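Local coordinates for protein N(G),N(G)-dimethylarginine dimethylaminohydrolase (PDB 1H70) that hydrolyses asymmetric N(G),N(G)-dimethylarginine and N(G)-monomethylarginine to citrulline, releasing dimethylamine or methylamine, at residues L70-T79 against M142-L151. The protein carries 1 engineered substitution. Residues are numbered along the deposited sequence; the frame is centred on the assembly and turned at random.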
loop_
_atom_site.group_PDB
_atom_site.type_symbol
_atom_site.label_atom_id
_atom_site.label_comp_id
_atom_site.label_asym_id
_atom_site.label_seq_id
_atom_site.Cartn_x
_atom_site.Cartn_y
_atom_site.Cartn_z
ATOM N N LEU A 70 2.539 -8.373 4.508
ATOM C CA LEU A 70 1.200 -8.521 3.962
ATOM C C LEU A 70 0.339 -9.117 5.071
ATOM O O LEU A 70 0.565 -10.252 5.490
ATOM C CB LEU A 70 1.163 -9.451 2.751
ATOM C CG LEU A 70 -0.240 -9.636 2.173
ATOM C CD1 LEU A 70 -0.682 -8.357 1.449
ATOM C CD2 LEU A 70 -0.285 -10.880 1.229
ATOM N N CYS A 71 -0.651 -8.364 5.538
ATOM C CA CYS A 71 -1.548 -8.866 6.576
ATOM C C CYS A 71 -2.862 -9.314 5.945
ATOM O O CYS A 71 -3.507 -8.522 5.277
ATOM C CB CYS A 71 -1.851 -7.750 7.568
ATOM S SG CYS A 71 -0.340 -7.190 8.359
ATOM N N THR A 72 -3.253 -10.559 6.174
ATOM C CA THR A 72 -4.525 -11.057 5.658
ATOM C C THR A 72 -5.430 -11.452 6.820
ATOM O O THR A 72 -5.090 -11.251 7.979
ATOM C CB THR A 72 -4.328 -12.269 4.706
ATOM O OG1 THR A 72 -4.084 -13.452 5.488
ATOM C CG2 THR A 72 -3.097 -12.079 3.818
ATOM N N SER A 73 -6.604 -12.013 6.533
ATOM C CA SER A 73 -7.497 -12.440 7.611
ATOM C C SER A 73 -7.088 -13.775 8.205
ATOM O O SER A 73 -7.637 -14.195 9.231
ATOM C CB SER A 73 -8.920 -12.611 7.062
ATOM O OG SER A 73 -8.858 -13.495 5.953
ATOM N N ARG A 74 -6.142 -14.451 7.566
ATOM C CA ARG A 74 -5.713 -15.773 8.008
ATOM C C ARG A 74 -4.288 -15.819 8.543
ATOM O O ARG A 74 -3.964 -16.698 9.344
ATOM C CB ARG A 74 -5.794 -16.771 6.849
ATOM C CG ARG A 74 -7.087 -16.719 6.037
ATOM C CD ARG A 74 -8.118 -17.754 6.414
ATOM N NE ARG A 74 -9.375 -17.507 5.716
ATOM C CZ ARG A 74 -9.766 -18.060 4.568
ATOM N NH1 ARG A 74 -9.002 -18.926 3.921
ATOM N NH2 ARG A 74 -10.949 -17.733 4.057
ATOM N N CYS A 75 -3.418 -14.936 8.062
ATOM C CA CYS A 75 -2.021 -14.909 8.470
ATOM C C CYS A 75 -1.344 -13.628 8.022
ATOM O O CYS A 75 -1.926 -12.837 7.286
ATOM C CB CYS A 75 -1.247 -16.071 7.837
ATOM S SG CYS A 75 -1.143 -15.945 6.030
ATOM N N ALA A 76 -0.104 -13.442 8.476
ATOM C CA ALA A 76 0.714 -12.313 8.052
ATOM C C ALA A 76 1.979 -12.925 7.435
ATOM O O ALA A 76 2.518 -13.916 7.939
ATOM C CB ALA A 76 1.095 -11.386 9.181
ATOM N N ILE A 77 2.425 -12.323 6.345
ATOM C CA ILE A 77 3.619 -12.780 5.654
ATOM C C ILE A 77 4.604 -11.629 5.624
ATOM O O ILE A 77 4.327 -10.603 4.996
ATOM C CB ILE A 77 3.293 -13.169 4.186
ATOM C CG1 ILE A 77 2.137 -14.167 4.096
ATOM C CG2 ILE A 77 4.507 -13.786 3.504
ATOM C CD1 ILE A 77 0.762 -13.522 3.772
ATOM N N ILE A 78 5.734 -11.797 6.302
ATOM C CA ILE A 78 6.785 -10.803 6.274
ATOM C C ILE A 78 7.423 -10.938 4.907
ATOM O O ILE A 78 7.729 -12.050 4.478
ATOM C CB ILE A 78 7.826 -11.094 7.362
ATOM C CG1 ILE A 78 7.176 -11.117 8.735
ATOM C CG2 ILE A 78 8.962 -10.068 7.354
ATOM C CD1 ILE A 78 6.514 -9.840 9.144
ATOM N N THR A 79 7.603 -9.818 4.224
ATOM C CA THR A 79 8.131 -9.872 2.873
ATOM C C THR A 79 9.658 -9.845 2.859
ATOM O O THR A 79 10.319 -10.185 3.853
ATOM C CB THR A 79 7.532 -8.727 2.035
ATOM O OG1 THR A 79 7.957 -7.463 2.566
ATOM C CG2 THR A 79 5.984 -8.744 2.086
ATOM N N MET A 142 4.940 -16.264 -2.237
ATOM C CA MET A 142 3.751 -15.652 -1.643
ATOM C C MET A 142 2.485 -16.389 -2.061
ATOM O O MET A 142 1.608 -16.659 -1.240
ATOM C CB MET A 142 3.667 -14.164 -2.017
ATOM C CG MET A 142 2.453 -13.457 -1.407
ATOM S SD MET A 142 2.608 -13.273 0.386
ATOM C CE MET A 142 3.803 -11.923 0.495
ATOM N N ILE A 143 2.362 -16.722 -3.348
ATOM C CA ILE A 143 1.134 -17.429 -3.766
ATOM C C ILE A 143 1.034 -18.782 -3.047
ATOM O O ILE A 143 -0.056 -19.182 -2.616
ATOM C CB ILE A 143 1.067 -17.588 -5.307
ATOM C CG1 ILE A 143 0.777 -16.201 -5.922
ATOM C CG2 ILE A 143 -0.017 -18.580 -5.705
ATOM C CD1 ILE A 143 1.095 -16.076 -7.385
ATOM N N ALA A 144 2.162 -19.474 -2.871
ATOM C CA ALA A 144 2.146 -20.784 -2.193
ATOM C C ALA A 144 1.677 -20.651 -0.742
ATOM O O ALA A 144 0.898 -21.484 -0.251
ATOM C CB ALA A 144 3.512 -21.472 -2.282
ATOM N N ILE A 145 2.138 -19.604 -0.058
ATOM C CA ILE A 145 1.731 -19.381 1.334
ATOM C C ILE A 145 0.242 -19.090 1.407
ATOM O O ILE A 145 -0.482 -19.643 2.242
ATOM C CB ILE A 145 2.526 -18.228 1.950
ATOM C CG1 ILE A 145 3.991 -18.623 2.137
ATOM C CG2 ILE A 145 1.931 -17.849 3.310
ATOM C CD1 ILE A 145 4.918 -17.403 2.330
ATOM N N LEU A 146 -0.221 -18.192 0.538
ATOM C CA LEU A 146 -1.642 -17.855 0.478
ATOM C C LEU A 146 -2.458 -19.128 0.243
ATOM O O LEU A 146 -3.477 -19.329 0.889
ATOM C CB LEU A 146 -1.938 -16.823 -0.609
ATOM C CG LEU A 146 -1.379 -15.412 -0.333
ATOM C CD1 LEU A 146 -1.422 -14.488 -1.558
ATOM C CD2 LEU A 146 -2.168 -14.759 0.798
ATOM N N GLU A 147 -2.010 -19.977 -0.680
ATOM C CA GLU A 147 -2.744 -21.223 -0.958
ATOM C C GLU A 147 -2.773 -22.158 0.255
ATOM O O GLU A 147 -3.807 -22.794 0.504
ATOM C CB GLU A 147 -2.209 -21.914 -2.211
ATOM C CG GLU A 147 -2.617 -21.168 -3.481
ATOM C CD GLU A 147 -2.097 -21.763 -4.779
ATOM O OE1 GLU A 147 -1.309 -22.733 -4.783
ATOM O OE2 GLU A 147 -2.495 -21.220 -5.830
ATOM N N LYS A 148 -1.679 -22.241 1.007
ATOM C CA LYS A 148 -1.574 -23.066 2.225
ATOM C C LYS A 148 -2.660 -22.641 3.217
ATOM O O LYS A 148 -3.222 -23.455 3.976
ATOM C CB LYS A 148 -0.166 -22.938 2.843
ATOM C CG LYS A 148 -0.014 -23.594 4.216
ATOM C CD LYS A 148 1.105 -22.988 5.060
ATOM C CE LYS A 148 0.972 -23.377 6.536
ATOM N NZ LYS A 148 2.126 -22.868 7.355
ATOM N N HIS A 149 -3.002 -21.357 3.167
ATOM C CA HIS A 149 -4.026 -20.785 4.033
ATOM C C HIS A 149 -5.409 -20.660 3.381
ATOM O O HIS A 149 -6.294 -19.998 3.934
ATOM C CB HIS A 149 -3.557 -19.425 4.559
ATOM C CG HIS A 149 -2.412 -19.580 5.508
ATOM N ND1 HIS A 149 -2.601 -19.830 6.847
ATOM C CD2 HIS A 149 -1.078 -19.592 5.300
ATOM C CE1 HIS A 149 -1.420 -19.953 7.434
ATOM N NE2 HIS A 149 -0.482 -19.812 6.516
ATOM N N GLY A 150 -5.629 -21.314 2.247
ATOM C CA GLY A 150 -6.930 -21.252 1.606
ATOM C C GLY A 150 -7.224 -19.990 0.816
ATOM O O GLY A 150 -8.368 -19.788 0.385
ATOM N N LEU A 151 -6.231 -19.138 0.617
ATOM C CA LEU A 151 -6.427 -17.939 -0.185
ATOM C C LEU A 151 -5.857 -18.189 -1.588
ATOM O O LEU A 151 -5.262 -19.237 -1.842
ATOM C CB LEU A 151 -5.758 -16.741 0.491
ATOM C CG LEU A 151 -6.306 -16.473 1.893
ATOM C CD1 LEU A 151 -5.391 -15.535 2.687
ATOM C CD2 LEU A 151 -7.692 -15.871 1.766
#
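In the pentein-type α/β propeller, the β-hairpin of strands 69-71 and 76-78 lies on the C-terminal part of helix 136-148, and its turn meets the Schellman motif that ends this helix, where R74 binds H149. A bend at chi2 (-98°) carries the R74 guanidinium to the end of the helix, where NH1 gives a hydrogen bond of 2.9 Å to H149 O. The oxygen lies close to the guanidinium plane and the nitrogen in the carbonyl plane. L151 CD2 covers one guanidinium face, 3.9 Å above it and toward the rim, while L151 CD1 sits against R74 CG and T72 OG1.

C75 SG stands over one face of the H149 imidazole, 3.9 Å from the ring centroid and 15° off its normal. C75 CB makes a CH-pi contact over the same ring. A chi1 of 65° turns the C75 sulfur over the ring, nearest CD2. H149 NE2 is hydrogen-bonded to E106, on the strand next to 76-78, which limits how the ring can turn.

Farther along, the contact is apolar. M142, twice bent, lays its thioether across I77, with CE 3.6 Å from I77 CG2; L70 CD2 reaches the same SD at 3.8 Å. I145 CG2 packs on I77 CG1, and L146 CD2 comes near T72 CG2, with F126 touching both T72 and L146. At this end the T79 side chain is about 10 Å from the bound citrulline.

The turn is braced from within: T72 OG1 accepts from R74 N in an ST turn and donates to C75 O, which also takes T72 N. One direct hydrogen bond joins the two segments, so their union rests mainly on sulfur and aliphatic packing, with the arginine tying the hairpin turn to the carbonyl end of the helix.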